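Long-range contact in Asp/Glu-specific dipeptidyl-peptidase (Flavobacterium psychrophilum, PDB 5JXF), which removes dipeptides from the N-terminus of oligopeptides as a serine peptidase of family S46, strictly requiring aspartate or glutamate at the P1 position: residues L211-G223 with W231-V243. Residues are numbered along the deposited sequence; the frame is centred on the assembly and turned at random.
Sequences LVGAPPSLIGKFG and WPRHTGDFSMFRV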
# COMPACT_ATOMS: atom_id res chain seq x y z
N LEU A 211 -6.41 18.49 -32.01
CA LEU A 211 -6.83 17.38 -31.14
C LEU A 211 -7.72 16.39 -31.87
O LEU A 211 -8.73 16.78 -32.47
CB LEU A 211 -7.57 17.91 -29.90
CG LEU A 211 -8.15 16.86 -28.94
CD1 LEU A 211 -7.08 15.89 -28.41
CD2 LEU A 211 -8.88 17.53 -27.78
N VAL A 212 -7.35 15.12 -31.81
CA VAL A 212 -8.07 14.07 -32.54
C VAL A 212 -8.86 13.14 -31.60
O VAL A 212 -10.01 12.81 -31.88
CB VAL A 212 -7.11 13.22 -33.39
CG1 VAL A 212 -7.79 11.95 -33.92
CG2 VAL A 212 -6.52 14.07 -34.54
N GLY A 213 -8.24 12.74 -30.50
CA GLY A 213 -8.89 11.84 -29.57
C GLY A 213 -8.33 11.86 -28.16
O GLY A 213 -7.12 12.03 -27.95
N ALA A 214 -9.21 11.72 -27.17
CA ALA A 214 -8.78 11.52 -25.79
C ALA A 214 -9.83 10.75 -25.01
O ALA A 214 -11.02 11.01 -25.15
CB ALA A 214 -8.50 12.84 -25.11
N PRO A 215 -9.37 9.82 -24.16
CA PRO A 215 -10.25 9.06 -23.26
C PRO A 215 -10.75 9.95 -22.14
O PRO A 215 -10.11 10.97 -21.86
CB PRO A 215 -9.34 7.96 -22.72
CG PRO A 215 -7.98 8.64 -22.67
CD PRO A 215 -7.95 9.49 -23.93
N PRO A 216 -11.85 9.56 -21.48
CA PRO A 216 -12.22 10.24 -20.23
C PRO A 216 -11.07 10.26 -19.25
O PRO A 216 -10.20 9.38 -19.28
CB PRO A 216 -13.40 9.39 -19.71
CG PRO A 216 -13.25 8.08 -20.38
CD PRO A 216 -12.72 8.40 -21.75
N SER A 217 -11.03 11.29 -18.41
CA SER A 217 -9.98 11.41 -17.40
C SER A 217 -9.92 10.21 -16.47
O SER A 217 -8.87 9.90 -15.93
CB SER A 217 -10.18 12.68 -16.57
OG SER A 217 -9.68 13.82 -17.25
N LEU A 218 -11.05 9.54 -16.27
CA LEU A 218 -11.06 8.41 -15.36
C LEU A 218 -10.24 7.28 -15.97
O LEU A 218 -9.66 6.48 -15.25
CB LEU A 218 -12.48 7.96 -15.02
CG LEU A 218 -13.19 8.91 -14.04
CD1 LEU A 218 -14.69 8.67 -14.04
CD2 LEU A 218 -12.61 8.82 -12.61
N ILE A 219 -10.14 7.22 -17.30
CA ILE A 219 -9.19 6.30 -17.92
C ILE A 219 -7.83 6.99 -18.11
O ILE A 219 -6.80 6.40 -17.79
CB ILE A 219 -9.73 5.74 -19.23
CG1 ILE A 219 -11.05 4.99 -18.95
CG2 ILE A 219 -8.73 4.78 -19.86
CD1 ILE A 219 -11.75 4.49 -20.20
N GLY A 220 -7.85 8.24 -18.57
CA GLY A 220 -6.63 9.02 -18.83
C GLY A 220 -5.72 9.21 -17.63
O GLY A 220 -4.49 9.21 -17.75
N LYS A 221 -6.31 9.39 -16.44
CA LYS A 221 -5.51 9.45 -15.23
C LYS A 221 -6.18 8.65 -14.10
O LYS A 221 -6.34 9.14 -12.98
CB LYS A 221 -5.26 10.90 -14.81
CG LYS A 221 -6.47 11.81 -14.90
CD LYS A 221 -6.04 13.28 -14.83
CE LYS A 221 -5.14 13.54 -13.64
NZ LYS A 221 -4.99 14.99 -13.34
N PHE A 222 -6.58 7.43 -14.43
CA PHE A 222 -7.11 6.50 -13.44
C PHE A 222 -6.25 6.45 -12.19
O PHE A 222 -5.08 6.11 -12.26
CB PHE A 222 -7.24 5.09 -14.03
CG PHE A 222 -7.94 4.10 -13.10
CD1 PHE A 222 -9.23 4.36 -12.64
CD2 PHE A 222 -7.32 2.94 -12.69
CE1 PHE A 222 -9.89 3.45 -11.78
CE2 PHE A 222 -7.98 2.03 -11.86
CZ PHE A 222 -9.27 2.29 -11.40
N GLY A 223 -6.83 6.81 -11.05
CA GLY A 223 -6.08 6.82 -9.80
C GLY A 223 -5.48 8.17 -9.45
O GLY A 223 -5.01 8.36 -8.33
N TRP A 231 3.72 1.88 -9.34
CA TRP A 231 3.45 0.59 -9.95
C TRP A 231 2.95 -0.38 -8.83
O TRP A 231 3.43 -0.31 -7.70
CB TRP A 231 4.71 0.02 -10.60
CG TRP A 231 4.48 -1.31 -11.24
CD1 TRP A 231 4.83 -2.54 -10.76
CD2 TRP A 231 3.84 -1.54 -12.50
NE1 TRP A 231 4.45 -3.52 -11.64
CE2 TRP A 231 3.83 -2.93 -12.72
CE3 TRP A 231 3.28 -0.70 -13.46
CZ2 TRP A 231 3.26 -3.50 -13.84
CZ3 TRP A 231 2.71 -1.27 -14.58
CH2 TRP A 231 2.71 -2.66 -14.76
N PRO A 232 2.00 -1.28 -9.13
CA PRO A 232 1.19 -1.52 -10.34
C PRO A 232 0.31 -0.33 -10.72
O PRO A 232 -0.15 0.44 -9.87
CB PRO A 232 0.33 -2.72 -9.95
CG PRO A 232 1.14 -3.42 -8.89
CD PRO A 232 1.78 -2.33 -8.12
N ARG A 233 0.14 -0.15 -12.02
CA ARG A 233 -0.63 0.96 -12.54
C ARG A 233 -1.57 0.43 -13.61
O ARG A 233 -1.21 -0.44 -14.40
CB ARG A 233 0.30 2.05 -13.14
CG ARG A 233 -0.45 3.21 -13.81
CD ARG A 233 -0.65 4.37 -12.83
NE ARG A 233 0.66 4.84 -12.50
CZ ARG A 233 1.15 6.04 -12.74
NH1 ARG A 233 0.41 7.01 -13.27
NH2 ARG A 233 2.38 6.27 -12.39
N HIS A 234 -2.78 0.99 -13.65
CA HIS A 234 -3.77 0.54 -14.60
C HIS A 234 -4.39 1.72 -15.35
O HIS A 234 -5.60 1.75 -15.56
CB HIS A 234 -4.86 -0.26 -13.87
CG HIS A 234 -4.31 -1.34 -13.00
ND1 HIS A 234 -3.64 -1.07 -11.83
CD2 HIS A 234 -4.31 -2.69 -13.14
CE1 HIS A 234 -3.25 -2.21 -11.28
NE2 HIS A 234 -3.65 -3.20 -12.05
N THR A 235 -3.53 2.66 -15.77
CA THR A 235 -3.95 3.92 -16.40
C THR A 235 -3.78 3.94 -17.92
O THR A 235 -2.68 3.72 -18.43
CB THR A 235 -3.16 5.10 -15.83
OG1 THR A 235 -3.24 5.10 -14.39
CG2 THR A 235 -3.69 6.41 -16.37
N GLY A 236 -4.87 4.22 -18.64
CA GLY A 236 -4.79 4.37 -20.09
C GLY A 236 -4.35 5.77 -20.47
O GLY A 236 -5.12 6.56 -21.02
N ASP A 237 -3.09 6.08 -20.20
CA ASP A 237 -2.63 7.46 -20.26
C ASP A 237 -2.25 7.84 -21.69
O ASP A 237 -1.08 7.76 -22.04
CB ASP A 237 -1.43 7.64 -19.32
CG ASP A 237 -1.10 9.13 -19.05
OD1 ASP A 237 -1.59 10.01 -19.78
OD2 ASP A 237 -0.31 9.41 -18.12
N PHE A 238 -3.23 8.22 -22.52
CA PHE A 238 -2.94 8.61 -23.89
C PHE A 238 -3.89 9.66 -24.47
O PHE A 238 -4.99 9.87 -23.96
CB PHE A 238 -2.93 7.38 -24.81
CG PHE A 238 -4.29 6.94 -25.26
CD1 PHE A 238 -5.06 6.09 -24.48
CD2 PHE A 238 -4.78 7.36 -26.50
CE1 PHE A 238 -6.32 5.68 -24.91
CE2 PHE A 238 -6.02 6.96 -26.94
CZ PHE A 238 -6.80 6.10 -26.14
N SER A 239 -3.44 10.33 -25.53
CA SER A 239 -4.32 11.18 -26.33
C SER A 239 -3.76 11.26 -27.75
O SER A 239 -2.60 10.92 -27.98
CB SER A 239 -4.48 12.57 -25.72
OG SER A 239 -3.23 13.22 -25.59
N MET A 240 -4.58 11.66 -28.70
CA MET A 240 -4.19 11.65 -30.10
C MET A 240 -4.36 13.01 -30.74
O MET A 240 -5.35 13.70 -30.53
CB MET A 240 -4.97 10.61 -30.89
CG MET A 240 -4.63 9.18 -30.49
SD MET A 240 -5.41 7.93 -31.52
CE MET A 240 -4.61 6.44 -30.93
N PHE A 241 -3.36 13.38 -31.53
CA PHE A 241 -3.37 14.65 -32.23
C PHE A 241 -3.07 14.39 -33.70
O PHE A 241 -2.69 13.26 -34.04
CB PHE A 241 -2.34 15.60 -31.62
CG PHE A 241 -2.73 16.13 -30.26
CD1 PHE A 241 -2.57 15.35 -29.12
CD2 PHE A 241 -3.28 17.40 -30.13
CE1 PHE A 241 -2.94 15.85 -27.89
CE2 PHE A 241 -3.64 17.90 -28.90
CZ PHE A 241 -3.47 17.13 -27.78
N ARG A 242 -3.24 15.39 -34.57
CA ARG A 242 -2.86 15.21 -35.97
C ARG A 242 -2.07 16.42 -36.45
O ARG A 242 -2.50 17.55 -36.27
CB ARG A 242 -4.08 15.00 -36.87
CG ARG A 242 -3.67 14.71 -38.32
CD ARG A 242 -4.83 14.71 -39.28
NE ARG A 242 -5.92 13.87 -38.78
CZ ARG A 242 -5.94 12.55 -38.87
NH1 ARG A 242 -4.92 11.91 -39.44
NH2 ARG A 242 -6.97 11.87 -38.39
N VAL A 243 -0.90 16.18 -37.03
CA VAL A 243 -0.04 17.26 -37.49
C VAL A 243 -0.55 17.71 -38.86
O VAL A 243 -0.86 16.89 -39.72
CB VAL A 243 1.43 16.83 -37.57
CG1 VAL A 243 2.33 18.01 -38.05
CG2 VAL A 243 1.92 16.29 -36.24
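M240 faces both V212 and G213 through three backbone hydrogen bonds: its N donates to G213 O at 2.7 Å, while its O accepts from V212 N at 2.8 Å and G213 N at 3.0 Å, both donors on the same face of the carbonyl plane. Farther along, T235 OG1 donates to F222 O at 3.0 Å, in the carbonyl plane and on a lone pair. T235 chi1 of -53° sets OG1 anti to the carbonyl carbon and leaves CG2 3.2 Å from G220 O. A valine here would probably leave F222 O without this donor, a methyl replacing the hydroxyl. A weak bond from G236 N to I219 O adds to this end. P215 CD sits over the centre of the F238 ring, 4.2 Å from its centroid, and L211 CD1 covers one face of F241 nearer the rim, 4.1 Å from its centroid. V212 CG2 meets R242 CB at 3.5 Å; the R242 guanidinium pairs with E130 and E722. D237 OD2 is hydrogen-bonded to H101 ND1, consistent with a D237-H101-S662 relay. L211-F241 is a non-hydrogen-bonded pair and G213-M240 a hydrogen-bonded one, so the register slips by one residue at V212: a classic beta bulge between antiparallel strands (167°), the second entered from the loop carrying D237 of the probable Ser-His-Asp triad.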